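PDB 5D79: berberine bridge enzyme-like protein from Arabidopsis thaliana, which binds FAD as an oxidoreductase of the berberine bridge enzyme-like family and takes part in adaptation to salt stress. Local coordinates for residues E159-A171 with W242-T254. Residues are numbered along the deposited sequence; the frame is centred on the assembly and turned at random.
Sequences EIGKTTKSLAFPA and WKVKLVDVPSTIT
Ile-160, in the last turns of helix 153-163, places its CD1 against Leu-246; the two side chains lie antiparallel, with Ile-160 CD1 3.8 Å from Leu-246 CD2. Past the helix end, an ST turn at Thr-164, whose OG1 accepts from Ser-166 N, leads the chain toward residues 247-249. The short antiparallel ladder then begins: Val-249 N donates to Ser-166 O. Leu-167 and Asp-248 form a non-hydrogen-bonded pair with side chains running alongside one another. With CG set anti to its carbonyl carbon (chi1 -69°), Leu-167 lays CD2 by Asp-248 OD1, which has its salt bridge with Arg-143, while the Leu-167 side chain runs roughly perpendicular to that of Leu-246, with Leu-167 CD1 3.7 Å from Leu-246 CD1. Ala-168 pairs with Val-247 through both backbone bonds, Ala-168 N to Val-247 O at 2.9 Å and Val-247 N to Ala-168 O at 3.0 Å; its methyl meets Val-249 CG1. Phe-169, its CG anti to the backbone N (chi1 -173°), carries its ring to Val-244, whose CG1 lies over one face, 4.2 Å from the centroid. The ring edge meets the buried Lys-245 O, with CD1 at 3.4 Å from that oxygen in the ring plane. Replacing the ring with an alanine side chain is likely to open a gap between Val-244 and Phe-183 and to strip the aromatic edge from Lys-245 O. Pro-170 CD touches Val-247 CG2. Strand 167-168 thus extends the antiparallel sheet of the FAD-binding PCMH-type domain along the end of strand 238-248, whose earlier residues pair with strands 144-148 and 202-208. Helix 153-163 lies over Leu-246, Phe-183 meets the Phe-169 ring, and Trp-336 of helix 336-343 packs on Ala-168 and Val-249.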
# COMPACT_ATOMS: atom_id res chain seq x y z
N GLU A 159 13.00 4.67 -13.39
CA GLU A 159 14.03 3.86 -14.03
C GLU A 159 13.47 3.23 -15.32
O GLU A 159 14.08 3.31 -16.39
CB GLU A 159 14.54 2.81 -13.04
CG GLU A 159 15.74 1.98 -13.49
CD GLU A 159 16.96 2.81 -13.87
OE1 GLU A 159 17.23 3.88 -13.25
OE2 GLU A 159 17.65 2.35 -14.81
N ILE A 160 12.28 2.64 -15.21
CA ILE A 160 11.53 2.16 -16.35
C ILE A 160 11.24 3.25 -17.38
O ILE A 160 11.67 3.17 -18.53
CB ILE A 160 10.20 1.55 -15.91
CG1 ILE A 160 10.44 0.42 -14.92
CG2 ILE A 160 9.43 1.08 -17.12
CD1 ILE A 160 9.17 -0.09 -14.26
N GLY A 161 10.50 4.28 -16.96
CA GLY A 161 10.00 5.29 -17.87
C GLY A 161 11.04 6.07 -18.64
O GLY A 161 10.80 6.45 -19.78
N LYS A 162 12.19 6.31 -18.01
CA LYS A 162 13.31 7.02 -18.65
C LYS A 162 14.04 6.16 -19.68
O LYS A 162 14.74 6.68 -20.54
CB LYS A 162 14.31 7.50 -17.60
CG LYS A 162 13.81 8.62 -16.73
CD LYS A 162 13.99 9.95 -17.43
CE LYS A 162 15.46 10.25 -17.66
NZ LYS A 162 15.66 11.56 -18.32
N THR A 163 13.87 4.83 -19.57
CA THR A 163 14.57 3.84 -20.40
C THR A 163 13.76 3.38 -21.60
O THR A 163 14.29 3.24 -22.70
CB THR A 163 14.95 2.59 -19.58
OG1 THR A 163 15.64 2.96 -18.38
CG2 THR A 163 15.82 1.65 -20.41
N THR A 164 12.48 3.11 -21.38
CA THR A 164 11.60 2.66 -22.44
C THR A 164 10.21 3.19 -22.23
O THR A 164 9.78 3.35 -21.09
CB THR A 164 11.52 1.13 -22.52
OG1 THR A 164 10.64 0.77 -23.59
CG2 THR A 164 11.00 0.55 -21.21
N LYS A 165 9.51 3.47 -23.32
CA LYS A 165 8.13 3.94 -23.25
C LYS A 165 7.10 2.80 -23.45
O LYS A 165 5.89 3.01 -23.32
CB LYS A 165 7.91 5.04 -24.29
CG LYS A 165 8.92 6.15 -24.22
CD LYS A 165 8.85 6.90 -22.89
CE LYS A 165 9.90 8.00 -22.80
NZ LYS A 165 10.07 8.52 -21.42
N SER A 166 7.58 1.60 -23.75
CA SER A 166 6.68 0.50 -24.06
C SER A 166 6.58 -0.54 -22.93
O SER A 166 5.99 -1.61 -23.12
CB SER A 166 7.11 -0.18 -25.37
OG SER A 166 8.41 -0.74 -25.27
N LEU A 167 7.15 -0.24 -21.77
CA LEU A 167 7.03 -1.13 -20.62
C LEU A 167 6.58 -0.36 -19.39
O LEU A 167 6.76 0.85 -19.30
CB LEU A 167 8.35 -1.84 -20.32
CG LEU A 167 8.87 -2.90 -21.29
CD1 LEU A 167 10.11 -3.56 -20.70
CD2 LEU A 167 7.81 -3.91 -21.62
N ALA A 168 6.01 -1.09 -18.44
CA ALA A 168 5.49 -0.50 -17.22
C ALA A 168 5.56 -1.51 -16.08
O ALA A 168 6.00 -2.64 -16.26
CB ALA A 168 4.04 -0.03 -17.42
N PHE A 169 5.13 -1.10 -14.90
CA PHE A 169 4.94 -2.06 -13.85
C PHE A 169 3.72 -1.65 -13.06
O PHE A 169 3.54 -0.47 -12.75
CB PHE A 169 6.18 -2.16 -12.95
CG PHE A 169 6.09 -3.27 -11.95
CD1 PHE A 169 6.27 -4.58 -12.34
CD2 PHE A 169 5.75 -3.00 -10.63
CE1 PHE A 169 6.14 -5.61 -11.43
CE2 PHE A 169 5.62 -4.03 -9.71
CZ PHE A 169 5.82 -5.33 -10.11
N PRO A 170 2.85 -2.62 -12.74
CA PRO A 170 1.59 -2.37 -12.04
C PRO A 170 1.76 -2.24 -10.53
O PRO A 170 1.70 -3.24 -9.82
CB PRO A 170 0.75 -3.59 -12.40
CG PRO A 170 1.77 -4.69 -12.54
CD PRO A 170 2.99 -4.04 -13.11
N ALA A 171 2.00 -1.02 -10.04
CA ALA A 171 2.04 -0.75 -8.60
C ALA A 171 1.19 0.48 -8.30
O ALA A 171 0.44 0.93 -9.17
CB ALA A 171 3.47 -0.55 -8.12
N TRP A 242 13.22 -7.64 -4.92
CA TRP A 242 12.18 -8.24 -5.75
C TRP A 242 12.72 -8.46 -7.15
O TRP A 242 13.44 -7.60 -7.67
CB TRP A 242 10.93 -7.35 -5.87
CG TRP A 242 10.22 -6.97 -4.61
CD1 TRP A 242 10.11 -5.72 -4.09
CD2 TRP A 242 9.49 -7.84 -3.74
NE1 TRP A 242 9.38 -5.75 -2.92
CE2 TRP A 242 8.98 -7.04 -2.69
CE3 TRP A 242 9.23 -9.22 -3.73
CZ2 TRP A 242 8.21 -7.57 -1.65
CZ3 TRP A 242 8.47 -9.74 -2.69
CH2 TRP A 242 7.98 -8.92 -1.66
N LYS A 243 12.37 -9.58 -7.77
CA LYS A 243 12.58 -9.70 -9.22
C LYS A 243 11.25 -9.50 -9.91
O LYS A 243 10.36 -10.35 -9.83
CB LYS A 243 13.19 -11.05 -9.61
CG LYS A 243 13.68 -11.06 -11.06
CD LYS A 243 14.44 -12.32 -11.43
CE LYS A 243 14.80 -12.32 -12.91
NZ LYS A 243 15.88 -13.30 -13.23
N VAL A 244 11.11 -8.35 -10.57
CA VAL A 244 9.85 -7.98 -11.19
C VAL A 244 9.73 -8.45 -12.64
O VAL A 244 10.73 -8.66 -13.33
CB VAL A 244 9.62 -6.43 -11.15
CG1 VAL A 244 9.61 -5.94 -9.71
CG2 VAL A 244 10.68 -5.70 -11.95
N LYS A 245 8.49 -8.65 -13.07
CA LYS A 245 8.19 -8.89 -14.47
C LYS A 245 7.59 -7.60 -15.04
O LYS A 245 6.56 -7.13 -14.58
CB LYS A 245 7.22 -10.07 -14.62
CG LYS A 245 7.06 -10.55 -16.04
CD LYS A 245 8.40 -10.98 -16.60
CE LYS A 245 8.41 -10.89 -18.10
NZ LYS A 245 9.71 -11.37 -18.64
N LEU A 246 8.25 -7.03 -16.04
CA LEU A 246 7.76 -5.80 -16.68
C LEU A 246 6.64 -6.11 -17.68
O LEU A 246 6.71 -7.10 -18.40
CB LEU A 246 8.91 -5.06 -17.36
CG LEU A 246 10.08 -4.64 -16.44
CD1 LEU A 246 11.20 -3.94 -17.21
CD2 LEU A 246 9.60 -3.78 -15.26
N VAL A 247 5.62 -5.26 -17.71
CA VAL A 247 4.44 -5.53 -18.53
C VAL A 247 4.38 -4.55 -19.68
O VAL A 247 4.97 -3.48 -19.63
CB VAL A 247 3.14 -5.46 -17.70
CG1 VAL A 247 3.14 -6.54 -16.62
CG2 VAL A 247 2.95 -4.08 -17.10
N ASP A 248 3.66 -4.92 -20.73
CA ASP A 248 3.69 -4.14 -21.96
C ASP A 248 2.63 -3.07 -21.94
O ASP A 248 1.52 -3.27 -21.46
CB ASP A 248 3.50 -5.04 -23.18
CG ASP A 248 4.53 -6.16 -23.24
OD1 ASP A 248 5.71 -5.88 -23.48
OD2 ASP A 248 4.14 -7.34 -23.07
N VAL A 249 2.99 -1.91 -22.45
CA VAL A 249 2.07 -0.82 -22.64
C VAL A 249 2.36 -0.21 -23.98
O VAL A 249 3.50 -0.23 -24.44
CB VAL A 249 2.17 0.28 -21.52
CG1 VAL A 249 1.56 -0.20 -20.22
CG2 VAL A 249 3.60 0.74 -21.32
N PRO A 250 1.34 0.35 -24.62
CA PRO A 250 1.60 1.15 -25.81
C PRO A 250 2.32 2.46 -25.49
O PRO A 250 2.15 3.02 -24.42
CB PRO A 250 0.19 1.41 -26.36
CG PRO A 250 -0.63 0.30 -25.80
CD PRO A 250 -0.08 0.08 -24.43
N SER A 251 3.13 2.93 -26.43
CA SER A 251 3.82 4.19 -26.28
C SER A 251 2.81 5.34 -26.13
O SER A 251 3.14 6.40 -25.61
CB SER A 251 4.74 4.42 -27.49
OG SER A 251 5.52 3.26 -27.75
N THR A 252 1.57 5.11 -26.57
CA THR A 252 0.50 6.09 -26.38
C THR A 252 -0.67 5.51 -25.60
O THR A 252 -1.31 4.55 -26.05
CB THR A 252 -0.03 6.61 -27.73
OG1 THR A 252 0.91 7.53 -28.29
CG2 THR A 252 -1.38 7.31 -27.54
N ILE A 253 -0.96 6.10 -24.46
CA ILE A 253 -2.17 5.77 -23.72
C ILE A 253 -3.03 7.03 -23.53
O ILE A 253 -2.66 8.12 -23.97
CB ILE A 253 -1.84 5.12 -22.37
CG1 ILE A 253 -0.82 5.95 -21.58
CG2 ILE A 253 -1.25 3.74 -22.63
CD1 ILE A 253 -1.37 7.14 -20.80
N THR A 254 -4.18 6.86 -22.88
CA THR A 254 -5.11 7.97 -22.74
C THR A 254 -5.61 8.09 -21.31
O THR A 254 -6.17 7.14 -20.76
CB THR A 254 -6.33 7.81 -23.67
OG1 THR A 254 -5.90 7.64 -25.03
CG2 THR A 254 -7.23 9.02 -23.59
O HOH W 1 3.86 4.23 -22.75